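Local structure of listeriolysin O (Listeria monocytogenes, 4CDB) at residues E149-N152 with E153-Q157. The protein binds cholesterol-containing host membranes and, after a major conformational change, inserts into them to form an oligomeric pore that lyses the cell. Numbering follows the deposited sequence.
Sequences ERWN and EKYAQ
Trp151 and Ala156 meet at the C-terminal turn of helix 137-152, where the chain turns aside and Trp151 O draws amides three, four and five residues on, in the cytolysin's strand-rich body, far from the centre of the elongated molecule. The tight side is built on the indole. A chi1 of -178° sets the ring beside the carbonyl carbon of Trp151, its face toward Ala156, whose CA sits 4.2 Å from the centroid of the six-membered ring in a CH-pi contact. Tyr155 CB packs 3.7 Å from Trp151 CD1; the Tyr155 ring and the five-membered ring of Trp151 are inclined by only 27°, yet offset enough to have little overlap. Met123 touches both aromatic side chains, and the indole N-H is satisfied by Pro121 O. Looser packing prevails on the solvent side, where the extended Glu153 side chain runs past Glu149 O. The carboxylates of Glu149 and Glu153 come within 3.5 Å (OE1 to OE2), a like-charge approach probably eased by Arg340, which forms a salt bridge with Glu149. Of the amides on Trp151 O, those of Lys154 and Ala156 bind weakly, whereas Tyr155 N donates the better bond at 3.0 Å, its N-H...O angle 156°.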
loop_
_atom_site.group_PDB
_atom_site.type_symbol
_atom_site.label_atom_id
_atom_site.label_comp_id
_atom_site.label_asym_id
_atom_site.label_seq_id
_atom_site.Cartn_x
_atom_site.Cartn_y
_atom_site.Cartn_z
ATOM N N GLU A 149 -25.178 6.137 -22.988
ATOM C CA GLU A 149 -25.402 6.311 -24.419
ATOM C C GLU A 149 -25.896 7.713 -24.747
ATOM O O GLU A 149 -25.542 8.277 -25.781
ATOM C CB GLU A 149 -26.390 5.271 -24.952
ATOM C CG GLU A 149 -25.765 3.919 -25.222
ATOM C CD GLU A 149 -24.606 3.999 -26.202
ATOM O OE1 GLU A 149 -24.731 4.709 -27.224
ATOM O OE2 GLU A 149 -23.572 3.345 -25.954
ATOM N N ARG A 150 -26.718 8.269 -23.861
ATOM C CA ARG A 150 -27.236 9.620 -24.041
ATOM C C ARG A 150 -26.114 10.656 -24.032
ATOM O O ARG A 150 -26.154 11.636 -24.778
ATOM C CB ARG A 150 -28.293 9.943 -22.978
ATOM C CG ARG A 150 -29.704 10.053 -23.537
ATOM C CD ARG A 150 -30.765 9.665 -22.510
ATOM N NE ARG A 150 -30.786 10.547 -21.345
ATOM C CZ ARG A 150 -31.704 10.492 -20.384
ATOM N NH1 ARG A 150 -32.683 9.599 -20.449
ATOM N NH2 ARG A 150 -31.649 11.331 -19.359
ATOM N N TRP A 151 -25.106 10.426 -23.196
ATOM C CA TRP A 151 -23.952 11.315 -23.135
ATOM C C TRP A 151 -23.075 11.166 -24.375
ATOM O O TRP A 151 -22.568 12.151 -24.910
ATOM C CB TRP A 151 -23.126 11.052 -21.873
ATOM C CG TRP A 151 -21.944 11.974 -21.734
ATOM C CD1 TRP A 151 -21.944 13.236 -21.211
ATOM C CD2 TRP A 151 -20.590 11.704 -22.126
ATOM N NE1 TRP A 151 -20.676 13.767 -21.253
ATOM C CE2 TRP A 151 -19.827 12.847 -21.810
ATOM C CE3 TRP A 151 -19.951 10.608 -22.712
ATOM C CZ2 TRP A 151 -18.456 12.924 -22.063
ATOM C CZ3 TRP A 151 -18.591 10.686 -22.962
ATOM C CH2 TRP A 151 -17.858 11.835 -22.638
ATOM N N ASN A 152 -22.903 9.926 -24.825
ATOM C CA ASN A 152 -22.092 9.640 -26.005
ATOM C C ASN A 152 -22.682 10.221 -27.288
ATOM O O ASN A 152 -21.975 10.399 -28.278
ATOM C CB ASN A 152 -21.885 8.130 -26.166
ATOM C CG ASN A 152 -20.951 7.550 -25.120
ATOM O OD1 ASN A 152 -19.980 8.187 -24.713
ATOM N ND2 ASN A 152 -21.238 6.327 -24.686
ATOM N N GLU A 153 -23.978 10.518 -27.264
ATOM C CA GLU A 153 -24.684 10.954 -28.465
ATOM C C GLU A 153 -25.065 12.435 -28.460
ATOM O O GLU A 153 -25.719 12.912 -29.387
ATOM C CB GLU A 153 -25.936 10.098 -28.686
ATOM C CG GLU A 153 -25.650 8.627 -28.955
ATOM C CD GLU A 153 -26.916 7.796 -29.090
ATOM O OE1 GLU A 153 -28.024 8.366 -28.991
ATOM O OE2 GLU A 153 -26.801 6.569 -29.294
ATOM N N LYS A 154 -24.663 13.160 -27.420
ATOM C CA LYS A 154 -24.978 14.584 -27.326
ATOM C C LYS A 154 -23.786 15.429 -26.890
ATOM O O LYS A 154 -23.607 16.550 -27.365
ATOM C CB LYS A 154 -26.137 14.827 -26.355
ATOM C CG LYS A 154 -27.519 14.547 -26.912
ATOM C CD LYS A 154 -28.582 15.239 -26.068
ATOM C CE LYS A 154 -29.970 14.690 -26.348
ATOM N NZ LYS A 154 -30.987 15.293 -25.440
ATOM N N TYR A 155 -22.979 14.894 -25.980
ATOM C CA TYR A 155 -21.931 15.685 -25.348
ATOM C C TYR A 155 -20.526 15.153 -25.608
ATOM O O TYR A 155 -19.544 15.862 -25.392
ATOM C CB TYR A 155 -22.184 15.792 -23.839
ATOM C CG TYR A 155 -23.581 16.256 -23.496
ATOM C CD1 TYR A 155 -23.911 17.606 -23.521
ATOM C CD2 TYR A 155 -24.575 15.344 -23.164
ATOM C CE1 TYR A 155 -25.192 18.033 -23.218
ATOM C CE2 TYR A 155 -25.858 15.764 -22.860
ATOM C CZ TYR A 155 -26.161 17.108 -22.888
ATOM O OH TYR A 155 -27.436 17.527 -22.585
ATOM N N ALA A 156 -20.434 13.911 -26.073
ATOM C CA ALA A 156 -19.139 13.263 -26.278
ATOM C C ALA A 156 -18.224 14.052 -27.209
ATOM O O ALA A 156 -17.032 14.197 -26.943
ATOM C CB ALA A 156 -19.334 11.849 -26.802
ATOM N N GLN A 157 -18.789 14.565 -28.297
ATOM C CA GLN A 157 -18.017 15.342 -29.259
ATOM C C GLN A 157 -17.537 16.670 -28.675
ATOM O O GLN A 157 -16.490 17.185 -29.060
ATOM C CB GLN A 157 -18.823 15.572 -30.539
ATOM C CG GLN A 157 -19.060 14.308 -31.358
ATOM C CD GLN A 157 -17.807 13.809 -32.063
ATOM O OE1 GLN A 157 -16.774 14.481 -32.079
ATOM N NE2 GLN A 157 -17.898 12.623 -32.656
#